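Side-chain contacts in DNA polymerase III beta subunit (Streptococcus pyogenes, PDB 2AVT), which probably forms a ring-shaped dimeric sliding clamp that encircles DNA and tethers the replicative polymerase to its template: residues N297-H302 with V318-S323; Q269-A274 with E313-V318; K97-E100 with V104-T107; N49-I54 with S205-E210. One frame throughout, in Å; residues are numbered along the deposited sequence.

Contact 1 of 4, residues N297-H302 with V318-S323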
loop_
_atom_site.group_PDB
_atom_site.type_symbol
_atom_site.label_atom_id
_atom_site.label_comp_id
_atom_site.label_asym_id
_atom_site.label_seq_id
_atom_site.Cartn_x
_atom_site.Cartn_y
_atom_site.Cartn_z
ATOM N N ASN A 297 -43.782 -1.298 -6.175
ATOM C CA ASN A 297 -42.955 -1.497 -7.358
ATOM C C ASN A 297 -42.155 -0.252 -7.749
ATOM O O ASN A 297 -42.179 0.182 -8.901
ATOM C CB ASN A 297 -43.837 -1.929 -8.528
ATOM C CG ASN A 297 -44.944 -2.866 -8.099
ATOM O OD1 ASN A 297 -44.706 -3.854 -7.399
ATOM N ND2 ASN A 297 -46.167 -2.564 -8.518
ATOM N N HIS A 298 -41.446 0.315 -6.780
ATOM C CA HIS A 298 -40.637 1.501 -7.020
ATOM C C HIS A 298 -39.782 1.797 -5.793
ATOM O O HIS A 298 -40.277 2.292 -4.778
ATOM C CB HIS A 298 -41.535 2.703 -7.333
ATOM C CG HIS A 298 -40.784 3.970 -7.601
ATOM N ND1 HIS A 298 -39.838 4.474 -6.733
ATOM C CD2 HIS A 298 -40.852 4.849 -8.630
ATOM C CE1 HIS A 298 -39.359 5.607 -7.214
ATOM N NE2 HIS A 298 -39.956 5.857 -8.365
ATOM N N ILE A 299 -38.499 1.472 -5.890
ATOM C CA ILE A 299 -37.558 1.710 -4.803
ATOM C C ILE A 299 -36.449 2.612 -5.344
ATOM O O ILE A 299 -35.888 2.342 -6.407
ATOM C CB ILE A 299 -36.943 0.392 -4.304
ATOM C CG1 ILE A 299 -38.054 -0.620 -4.021
ATOM C CG2 ILE A 299 -36.137 0.638 -3.037
ATOM C CD1 ILE A 299 -39.096 -0.115 -3.052
ATOM N N SER A 300 -36.144 3.686 -4.621
ATOM C CA SER A 300 -35.113 4.613 -5.067
ATOM C C SER A 300 -34.281 5.197 -3.929
ATOM O O SER A 300 -34.762 5.354 -2.808
ATOM C CB SER A 300 -35.755 5.748 -5.867
ATOM O OG SER A 300 -36.684 6.464 -5.071
ATOM N N ALA A 301 -33.026 5.511 -4.235
ATOM C CA ALA A 301 -32.102 6.088 -3.266
ATOM C C ALA A 301 -31.898 7.559 -3.603
ATOM O O ALA A 301 -31.849 7.939 -4.770
ATOM C CB ALA A 301 -30.768 5.353 -3.305
ATOM N N HIS A 302 -31.772 8.389 -2.575
ATOM C CA HIS A 302 -31.606 9.814 -2.788
ATOM C C HIS A 302 -30.655 10.453 -1.788
ATOM O O HIS A 302 -30.682 10.155 -0.593
ATOM C CB HIS A 302 -32.969 10.505 -2.700
ATOM C CG HIS A 302 -34.031 9.843 -3.519
ATOM N ND1 HIS A 302 -34.019 9.844 -4.897
ATOM C CD2 HIS A 302 -35.117 9.123 -3.155
ATOM C CE1 HIS A 302 -35.052 9.152 -5.345
ATOM N NE2 HIS A 302 -35.734 8.704 -4.307
ATOM N N VAL A 318 -35.509 -7.767 -5.888
ATOM C CA VAL A 318 -35.855 -9.160 -6.130
ATOM C C VAL A 318 -37.340 -9.371 -5.847
ATOM O O VAL A 318 -38.046 -10.005 -6.627
ATOM C CB VAL A 318 -35.024 -10.097 -5.232
ATOM C CG1 VAL A 318 -35.356 -11.546 -5.535
ATOM C CG2 VAL A 318 -33.549 -9.837 -5.451
ATOM N N SER A 319 -37.809 -8.827 -4.730
ATOM C CA SER A 319 -39.209 -8.950 -4.352
ATOM C C SER A 319 -39.504 -8.007 -3.194
ATOM O O SER A 319 -38.609 -7.654 -2.421
ATOM C CB SER A 319 -39.529 -10.388 -3.931
ATOM O OG SER A 319 -38.951 -10.689 -2.672
ATOM N N GLN A 320 -40.760 -7.596 -3.073
ATOM C CA GLN A 320 -41.142 -6.699 -1.996
ATOM C C GLN A 320 -42.517 -7.069 -1.462
ATOM O O GLN A 320 -43.253 -7.840 -2.081
ATOM C CB GLN A 320 -41.145 -5.248 -2.486
ATOM C CG GLN A 320 -42.203 -4.933 -3.532
ATOM C CD GLN A 320 -42.073 -3.525 -4.085
ATOM O OE1 GLN A 320 -42.123 -2.546 -3.341
ATOM N NE2 GLN A 320 -41.904 -3.419 -5.397
ATOM N N SER A 321 -42.848 -6.521 -0.297
ATOM C CA SER A 321 -44.130 -6.773 0.341
ATOM C C SER A 321 -44.269 -5.835 1.530
ATOM O O SER A 321 -43.275 -5.391 2.107
ATOM C CB SER A 321 -44.218 -8.226 0.816
ATOM O OG SER A 321 -43.250 -8.495 1.812
ATOM N N GLY A 322 -45.509 -5.535 1.895
ATOM C CA GLY A 322 -45.736 -4.642 3.011
ATOM C C GLY A 322 -46.086 -3.247 2.534
ATOM O O GLY A 322 -46.281 -3.021 1.340
ATOM N N SER A 323 -46.150 -2.309 3.473
ATOM C CA SER A 323 -46.500 -0.929 3.167
ATOM C C SER A 323 -45.343 -0.088 2.643
ATOM O O SER A 323 -44.168 -0.436 2.802
ATOM C CB SER A 323 -47.077 -0.261 4.414
ATOM O OG SER A 323 -46.145 -0.307 5.481
#
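Q320 reaches out of strand 319-322 to meet the backbone of N297, and nearly all of this small interface rests on that one side chain. On the polar side, the amide carbon CD of Q320 lies 3.5 Å from N297 N, which places the amide group against the peptide N-H. The side-chain amide of N297 lies beside that of Q320, the two planes standing 86° apart, so they meet at a steep angle and do not stack. Q320 gets there because CG sits between the backbone N and carbonyl carbon (chi1 66°) and the chain then runs out straight.

The meeting spans two sheets: strand 298-305 lies inside a four-stranded one, and strand 319-322 is an outermost strand of a larger one that runs on into the central domain; both segments belong to the C-terminal clamp domain. Here V318 and S319 both face V265, a classic beta bulge.

Apolar contact is lighter. The CD1 methyl of I299 comes alongside the Q320 amide, the two side chains running past each other in opposite directions, while the isoleucine also packs on I294 and I317.

Within strand 298-305 the side chains of H298, S300 and H302 line up: S300 OG and H302 NE2 are hydrogen-bonded at 2.6 Å, and either may be the donor. The same hydroxyl also lies at the edge of the H298 ring, in its plane, with S300 OG 3.5 Å from H298 CE1.

Contact 2 of 4, residues Q269-A274 with E313-V318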
loop_
_atom_site.group_PDB
_atom_site.type_symbol
_atom_site.label_atom_id
_atom_site.label_comp_id
_atom_site.label_asym_id
_atom_site.label_seq_id
_atom_site.Cartn_x
_atom_site.Cartn_y
_atom_site.Cartn_z
ATOM N N GLN A 269 -24.884 -7.579 -3.958
ATOM C CA GLN A 269 -23.861 -6.766 -4.607
ATOM C C GLN A 269 -24.338 -5.473 -5.269
ATOM O O GLN A 269 -23.728 -4.422 -5.075
ATOM C CB GLN A 269 -23.106 -7.605 -5.638
ATOM C CG GLN A 269 -21.887 -6.899 -6.228
ATOM C CD GLN A 269 -21.099 -7.777 -7.183
ATOM O OE1 GLN A 269 -21.543 -8.069 -8.294
ATOM N NE2 GLN A 269 -19.921 -8.209 -6.748
ATOM N N SER A 270 -25.412 -5.541 -6.051
ATOM C CA SER A 270 -25.914 -4.350 -6.726
ATOM C C SER A 270 -26.342 -3.281 -5.727
ATOM O O SER A 270 -26.148 -2.091 -5.969
ATOM C CB SER A 270 -27.086 -4.698 -7.655
ATOM O OG SER A 270 -28.247 -5.058 -6.929
ATOM N N LEU A 271 -26.914 -3.703 -4.604
ATOM C CA LEU A 271 -27.349 -2.754 -3.581
ATOM C C LEU A 271 -26.144 -2.099 -2.911
ATOM O O LEU A 271 -26.181 -0.916 -2.544
ATOM C CB LEU A 271 -28.204 -3.451 -2.519
ATOM C CG LEU A 271 -28.693 -2.511 -1.411
ATOM C CD1 LEU A 271 -29.446 -1.342 -2.043
ATOM C CD2 LEU A 271 -29.589 -3.263 -0.431
ATOM N N ARG A 272 -25.077 -2.876 -2.745
ATOM C CA ARG A 272 -23.860 -2.359 -2.131
ATOM C C ARG A 272 -23.264 -1.298 -3.048
ATOM O O ARG A 272 -22.853 -0.235 -2.584
ATOM C CB ARG A 272 -22.848 -3.489 -1.901
ATOM C CG ARG A 272 -21.553 -3.043 -1.211
ATOM C CD ARG A 272 -20.737 -4.233 -0.708
ATOM N NE ARG A 272 -20.370 -5.150 -1.785
ATOM C CZ ARG A 272 -19.506 -4.861 -2.752
ATOM N NH1 ARG A 272 -18.907 -3.676 -2.787
ATOM N NH2 ARG A 272 -19.241 -5.761 -3.692
ATOM N N HIS A 273 -23.235 -1.583 -4.348
ATOM C CA HIS A 273 -22.694 -0.644 -5.322
ATOM C C HIS A 273 -23.489 0.657 -5.328
ATOM O O HIS A 273 -22.919 1.746 -5.431
ATOM C CB HIS A 273 -22.703 -1.249 -6.734
ATOM C CG HIS A 273 -21.715 -2.358 -6.930
ATOM N ND1 HIS A 273 -20.589 -2.499 -6.148
ATOM C CD2 HIS A 273 -21.666 -3.357 -7.843
ATOM C CE1 HIS A 273 -19.889 -3.540 -6.569
ATOM N NE2 HIS A 273 -20.522 -4.079 -7.596
ATOM N N ALA A 274 -24.810 0.541 -5.216
ATOM C CA ALA A 274 -25.680 1.711 -5.204
ATOM C C ALA A 274 -25.372 2.568 -3.986
ATOM O O ALA A 274 -25.221 3.785 -4.094
ATOM C CB ALA A 274 -27.139 1.276 -5.177
ATOM N N GLU A 313 -31.224 7.638 -7.620
ATOM C CA GLU A 313 -31.005 6.334 -8.226
ATOM C C GLU A 313 -32.090 5.289 -7.964
ATOM O O GLU A 313 -32.420 4.993 -6.817
ATOM C CB GLU A 313 -29.655 5.787 -7.756
ATOM C CG GLU A 313 -29.204 4.527 -8.465
ATOM C CD GLU A 313 -27.903 3.988 -7.905
ATOM O OE1 GLU A 313 -26.927 4.764 -7.802
ATOM O OE2 GLU A 313 -27.852 2.788 -7.570
ATOM N N ASP A 314 -32.625 4.728 -9.045
ATOM C CA ASP A 314 -33.649 3.685 -8.969
ATOM C C ASP A 314 -32.958 2.375 -8.590
ATOM O O ASP A 314 -31.982 1.984 -9.225
ATOM C CB ASP A 314 -34.334 3.507 -10.329
ATOM C CG ASP A 314 -35.152 4.720 -10.743
ATOM O OD1 ASP A 314 -34.612 5.848 -10.699
ATOM O OD2 ASP A 314 -36.327 4.542 -11.125
ATOM N N LEU A 315 -33.464 1.696 -7.564
ATOM C CA LEU A 315 -32.870 0.438 -7.126
ATOM C C LEU A 315 -33.624 -0.792 -7.628
ATOM O O LEU A 315 -34.831 -0.917 -7.436
ATOM C CB LEU A 315 -32.795 0.391 -5.599
ATOM C CG LEU A 315 -31.898 1.439 -4.939
ATOM C CD1 LEU A 315 -31.911 1.262 -3.427
ATOM C CD2 LEU A 315 -30.493 1.303 -5.481
ATOM N N ASP A 316 -32.898 -1.698 -8.278
ATOM C CA ASP A 316 -33.485 -2.934 -8.786
ATOM C C ASP A 316 -33.719 -3.845 -7.581
ATOM O O ASP A 316 -32.895 -3.892 -6.668
ATOM C CB ASP A 316 -32.522 -3.598 -9.777
ATOM C CG ASP A 316 -33.102 -4.851 -10.412
ATOM O OD1 ASP A 316 -34.209 -5.276 -10.014
ATOM O OD2 ASP A 316 -32.446 -5.415 -11.313
ATOM N N ILE A 317 -34.841 -4.561 -7.564
ATOM C CA ILE A 317 -35.126 -5.445 -6.439
ATOM C C ILE A 317 -35.503 -6.861 -6.862
ATOM O O ILE A 317 -35.785 -7.124 -8.033
ATOM C CB ILE A 317 -36.272 -4.906 -5.566
ATOM C CG1 ILE A 317 -37.616 -5.278 -6.191
ATOM C CG2 ILE A 317 -36.162 -3.395 -5.441
ATOM C CD1 ILE A 317 -38.780 -5.114 -5.244
ATOM N N VAL A 318 -35.509 -7.767 -5.888
ATOM C CA VAL A 318 -35.855 -9.160 -6.130
ATOM C C VAL A 318 -37.340 -9.371 -5.847
ATOM O O VAL A 318 -38.046 -10.005 -6.627
ATOM C CB VAL A 318 -35.024 -10.097 -5.232
ATOM C CG1 VAL A 318 -35.356 -11.546 -5.535
ATOM C CG2 VAL A 318 -33.549 -9.837 -5.451
#
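E313 opens the walk by laying its carboxylate against A274 on the helix. Its CG stands opposite the backbone N (chi1 -172°) and the rest of the chain is extended, which carries the acid the full way across to the helix. The modelled gap of 2.9 Å between E313 OE2 and A274 CB is too short to be trusted in detail. The other oxygen, OE1, is hydrogen-bonded to S111 OG of the second subunit, while R277 offers OE2 a long, weak ion pair; a buried acid is thereby given polar company from both subunits.

D314 turns the other way and packs on K110 of the second subunit. L315 then supplies the apolar half of the contact with both of its methyls. CD2 presses on A274 at 3.4 Å from A274 CB, tighter than carbons usually pack, and CD1 meets L271 CD1 at 3.8 Å. L271 throws its branch forward by holding CG trans to the backbone N (chi1 180°), and the two leucines cross obliquely.

D316 has a long, weak ion pair with K110 of the second subunit, and I317 leans on F266. V318 closes the walk, bonded through its backbone to V265.

Helix 268-282 packs on this strand end, and L271 also reaches F266 of strand 262-267 and L338 of helix 331-339. Strand 309-314 is outermost in its sheet within the chain, and at E313 it pairs antiparallel with a strand of the second subunit, so the sheet continues across the dimer interface.

Contact 3 of 4, residues K97-E100 with V104-T107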
loop_
_atom_site.group_PDB
_atom_site.type_symbol
_atom_site.label_atom_id
_atom_site.label_comp_id
_atom_site.label_asym_id
_atom_site.label_seq_id
_atom_site.Cartn_x
_atom_site.Cartn_y
_atom_site.Cartn_z
ATOM N N LYS A 97 23.519 -19.822 15.289
ATOM C CA LYS A 97 24.376 -20.215 16.396
ATOM C C LYS A 97 24.575 -19.089 17.390
ATOM O O LYS A 97 25.098 -18.032 17.044
ATOM C CB LYS A 97 25.739 -20.683 15.868
ATOM C CG LYS A 97 26.650 -21.303 16.922
ATOM C CD LYS A 97 27.908 -21.891 16.268
ATOM C CE LYS A 97 28.674 -22.799 17.222
ATOM N NZ LYS A 97 29.604 -23.715 16.483
ATOM N N GLU A 98 24.153 -19.316 18.628
ATOM C CA GLU A 98 24.313 -18.311 19.664
ATOM C C GLU A 98 25.727 -18.378 20.208
ATOM O O GLU A 98 26.293 -19.462 20.350
ATOM C CB GLU A 98 23.314 -18.543 20.806
ATOM C CG GLU A 98 23.667 -17.817 22.107
ATOM C CD GLU A 98 22.653 -18.068 23.223
ATOM O OE1 GLU A 98 21.952 -19.105 23.178
ATOM O OE2 GLU A 98 22.564 -17.238 24.153
ATOM N N ILE A 99 26.303 -17.216 20.490
ATOM C CA ILE A 99 27.639 -17.151 21.062
ATOM C C ILE A 99 27.513 -16.310 22.319
ATOM O O ILE A 99 26.399 -15.980 22.728
ATOM C CB ILE A 99 28.665 -16.521 20.090
ATOM C CG1 ILE A 99 28.225 -15.114 19.678
ATOM C CG2 ILE A 99 28.803 -17.401 18.853
ATOM C CD1 ILE A 99 29.246 -14.391 18.794
ATOM N N GLU A 100 28.640 -15.959 22.927
ATOM C CA GLU A 100 28.638 -15.186 24.160
ATOM C C GLU A 100 27.942 -13.839 24.088
ATOM O O GLU A 100 27.867 -13.216 23.031
ATOM C CB GLU A 100 30.075 -14.961 24.644
ATOM C CG GLU A 100 30.947 -14.199 23.653
ATOM C CD GLU A 100 32.295 -13.817 24.240
ATOM O OE1 GLU A 100 33.043 -14.727 24.666
ATOM O OE2 GLU A 100 32.602 -12.602 24.277
ATOM N N VAL A 104 23.764 -13.870 18.208
ATOM C CA VAL A 104 23.536 -15.028 17.359
ATOM C C VAL A 104 24.211 -14.795 16.025
ATOM O O VAL A 104 24.115 -13.714 15.440
ATOM C CB VAL A 104 22.032 -15.317 17.099
ATOM C CG1 VAL A 104 21.376 -15.832 18.376
ATOM C CG2 VAL A 104 21.334 -14.073 16.604
ATOM N N VAL A 105 24.905 -15.821 15.554
ATOM C CA VAL A 105 25.589 -15.763 14.277
ATOM C C VAL A 105 24.694 -16.497 13.297
ATOM O O VAL A 105 24.404 -17.687 13.479
ATOM C CB VAL A 105 26.946 -16.477 14.344
ATOM C CG1 VAL A 105 27.635 -16.421 12.984
ATOM C CG2 VAL A 105 27.804 -15.853 15.436
ATOM N N LEU A 106 24.255 -15.779 12.269
ATOM C CA LEU A 106 23.394 -16.330 11.242
ATOM C C LEU A 106 24.272 -16.567 10.010
ATOM O O LEU A 106 24.894 -15.627 9.499
ATOM C CB LEU A 106 22.288 -15.333 10.901
ATOM C CG LEU A 106 21.446 -14.773 12.060
ATOM C CD1 LEU A 106 20.511 -13.690 11.536
ATOM C CD2 LEU A 106 20.630 -15.905 12.706
ATOM N N THR A 107 24.324 -17.812 9.541
ATOM C CA THR A 107 25.129 -18.150 8.374
ATOM C C THR A 107 24.259 -18.746 7.280
ATOM O O THR A 107 23.513 -19.710 7.506
ATOM C CB THR A 107 26.237 -19.156 8.726
ATOM O OG1 THR A 107 27.088 -18.590 9.727
ATOM C CG2 THR A 107 27.080 -19.485 7.493
#
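K97 and V105 face each other as a hydrogen-bonded antiparallel pair, and their two backbone bonds form the tight part of the contact. V105 N gives to K97 O at 2.7 Å with an almost straight N-H...O angle of 177°, and K97 N returns a bond to V105 O at 2.9 Å. K97 O is crowded further by the CA-H of V104 and by V105 CB, which lies 3.6 Å away.

One pair along, E98 and V104 form the non-hydrogen-bonded pair on the buried face. V104 CG1 rests 4.1 Å from E98 CB, and V104 also packs on I75, L77 and L115. The glutamate leads its carboxylate away from the contact, where E98 OE1 is hydrogen-bonded to I2 N.

The face carrying K97 and V105 is looser. K97 is exposed, and its extended chain leads its amine away from the partner strand. I99, at the end of its strand, comes across V105 at about a right angle, CG2 to CG2 at 3.9 Å, and V105 leans as well on E112 and T114.

Paired strands 93-99 and 103-108 with a short connection make this a beta hairpin, inside an antiparallel sheet of the N-terminal clamp domain.

Contact 4 of 4, residues N49-I54 with S205-E210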
loop_
_atom_site.group_PDB
_atom_site.type_symbol
_atom_site.label_atom_id
_atom_site.label_comp_id
_atom_site.label_asym_id
_atom_site.label_seq_id
_atom_site.Cartn_x
_atom_site.Cartn_y
_atom_site.Cartn_z
ATOM N N ASN A 49 1.817 -8.005 22.215
ATOM C CA ASN A 49 1.679 -6.554 22.173
ATOM C C ASN A 49 0.808 -6.022 23.308
ATOM O O ASN A 49 0.281 -4.919 23.207
ATOM C CB ASN A 49 1.059 -6.132 20.843
ATOM C CG ASN A 49 -0.369 -6.671 20.660
ATOM O OD1 ASN A 49 -0.955 -7.237 21.578
ATOM N ND2 ASN A 49 -0.919 -6.486 19.478
ATOM N N GLY A 50 0.648 -6.809 24.369
ATOM C CA GLY A 50 -0.170 -6.369 25.487
ATOM C C GLY A 50 -1.642 -6.741 25.360
ATOM O O GLY A 50 -2.361 -6.777 26.356
ATOM N N GLN A 51 -2.095 -7.011 24.139
ATOM C CA GLN A 51 -3.488 -7.388 23.903
ATOM C C GLN A 51 -3.530 -8.878 23.547
ATOM O O GLN A 51 -4.322 -9.639 24.118
ATOM C CB GLN A 51 -4.074 -6.555 22.759
ATOM C CG GLN A 51 -5.602 -6.511 22.705
ATOM C CD GLN A 51 -6.205 -5.647 23.805
ATOM O OE1 GLN A 51 -5.902 -4.460 23.912
ATOM N NE2 GLN A 51 -7.061 -6.237 24.621
ATOM N N ILE A 52 -2.679 -9.287 22.602
ATOM C CA ILE A 52 -2.593 -10.690 22.199
ATOM C C ILE A 52 -1.161 -11.192 22.319
ATOM O O ILE A 52 -0.209 -10.403 22.399
ATOM C CB ILE A 52 -3.050 -10.924 20.729
ATOM C CG1 ILE A 52 -2.153 -10.153 19.766
ATOM C CG2 ILE A 52 -4.501 -10.493 20.545
ATOM C CD1 ILE A 52 -2.552 -10.301 18.306
ATOM N N SER A 53 -1.028 -12.513 22.351
ATOM C CA SER A 53 0.258 -13.181 22.414
ATOM C C SER A 53 0.151 -14.392 21.500
ATOM O O SER A 53 -0.858 -15.116 21.527
ATOM C CB SER A 53 0.583 -13.664 23.828
ATOM O OG SER A 53 0.760 -12.577 24.720
ATOM N N ILE A 54 1.176 -14.603 20.690
ATOM C CA ILE A 54 1.215 -15.741 19.781
ATOM C C ILE A 54 2.450 -16.587 20.044
ATOM O O ILE A 54 3.569 -16.072 20.037
ATOM C CB ILE A 54 1.252 -15.291 18.310
ATOM C CG1 ILE A 54 -0.054 -14.583 17.950
ATOM C CG2 ILE A 54 1.446 -16.500 17.390
ATOM C CD1 ILE A 54 -0.056 -14.022 16.554
ATOM N N SER A 205 -12.343 -6.627 19.281
ATOM C CA SER A 205 -12.513 -6.949 17.875
ATOM C C SER A 205 -11.225 -7.074 17.077
ATOM O O SER A 205 -11.121 -7.931 16.195
ATOM C CB SER A 205 -13.435 -5.927 17.211
ATOM O OG SER A 205 -12.986 -4.609 17.461
ATOM N N LYS A 206 -10.240 -6.229 17.365
ATOM C CA LYS A 206 -8.994 -6.303 16.617
ATOM C C LYS A 206 -8.321 -7.642 16.860
ATOM O O LYS A 206 -7.733 -8.222 15.954
ATOM C CB LYS A 206 -8.040 -5.173 17.017
ATOM C CG LYS A 206 -6.822 -5.087 16.106
ATOM C CD LYS A 206 -6.024 -3.813 16.339
ATOM C CE LYS A 206 -5.093 -3.541 15.165
ATOM N NZ LYS A 206 -5.857 -3.467 13.879
ATOM N N SER A 207 -8.418 -8.129 18.088
ATOM C CA SER A 207 -7.814 -9.400 18.444
ATOM C C SER A 207 -8.413 -10.546 17.628
ATOM O O SER A 207 -7.732 -11.523 17.330
ATOM C CB SER A 207 -7.997 -9.660 19.941
ATOM O OG SER A 207 -7.355 -8.652 20.707
ATOM N N LEU A 208 -9.685 -10.421 17.264
ATOM C CA LEU A 208 -10.353 -11.456 16.484
ATOM C C LEU A 208 -9.908 -11.413 15.027
ATOM O O LEU A 208 -9.751 -12.461 14.388
ATOM C CB LEU A 208 -11.876 -11.299 16.587
ATOM C CG LEU A 208 -12.431 -11.804 17.919
ATOM C CD1 LEU A 208 -13.925 -11.549 18.007
ATOM C CD2 LEU A 208 -12.129 -13.289 18.044
ATOM N N ARG A 209 -9.703 -10.208 14.501
ATOM C CA ARG A 209 -9.241 -10.073 13.120
ATOM C C ARG A 209 -7.879 -10.759 12.991
ATOM O O ARG A 209 -7.575 -11.370 11.967
ATOM C CB ARG A 209 -9.108 -8.599 12.731
ATOM C CG ARG A 209 -10.409 -7.816 12.836
ATOM C CD ARG A 209 -10.714 -7.060 11.549
ATOM N NE ARG A 209 -10.505 -5.619 11.666
ATOM C CZ ARG A 209 -9.315 -5.022 11.751
ATOM N NH1 ARG A 209 -8.197 -5.739 11.734
ATOM N NH2 ARG A 209 -9.249 -3.699 11.845
ATOM N N GLU A 210 -7.062 -10.654 14.033
ATOM C CA GLU A 210 -5.744 -11.275 14.023
ATOM C C GLU A 210 -5.859 -12.805 14.058
ATOM O O GLU A 210 -5.012 -13.506 13.503
ATOM C CB GLU A 210 -4.905 -10.777 15.204
ATOM C CG GLU A 210 -4.527 -9.297 15.127
ATOM C CD GLU A 210 -3.733 -8.947 13.873
ATOM O OE1 GLU A 210 -2.695 -9.591 13.619
ATOM O OE2 GLU A 210 -4.142 -8.022 13.141
#
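I52 leans on the helix through both of its branches, and following it outward from CB covers most of the contact. CB itself is the fork. From it CG2 points at S207, lying 3.4 Å from S207 OG and 3.6 Å from S207 CB. The other branch starts at CG1, held between the backbone N and carbonyl carbon (chi1 62°), and serves as a spacer that carries the tip further along the helix. There CD1 settles on the aliphatic part of E210, 3.9 Å from E210 CG, the two side chains crossing at about a right angle. S207 and E210, three residues apart, so grip the isoleucine from successive turns.

S207 OG is also touched by Q51 CG at 3.4 Å. Pressed between carbon atoms, this buried hydroxyl has no polar partner anywhere in the model. E210, by contrast, sends OE1 to a salt bridge with R20.

The strand's approach is shaped by an Asx turn and motif at N49: OD1 accepts from Q51 N at 2.8 Å, the turn, and from I52 N at 2.9 Å, fixing the backbone just where strand 52-59 starts.

Strand 52-59 of the N-terminal domain is thus joined to helix 205-214 of the central domain. Strand 238-243 is the neighbour of strand 52-59 in the sheet, T242 touching both I52 and S207 and F240 touching both I54 and E210, while L208 faces the other way onto L203 of strand 199-204.

Contacts 1 and 2 are one neighbourhood: their centres are 11 Å apart, they share V318, and strands 298-305 and 309-314 lie side by side, with A301 N 2.7 Å from E313 O in a probable hydrogen bond. Of the four, contact 2 alone reaches the second subunit, so it lies at the dimer seam. Contact 3 lies on the other side of the chain's centre, about 69 Å from contact 1 between centres, in the N-terminal domain. Contact 4, its centre about 9 Å from that of the chain, bridges the N-terminal and central domains, with centres about 31 Å from contact 3 and 36 Å from contact 2. Helices 205-214 and 268-282 probably line the DNA channel, as in related clamps.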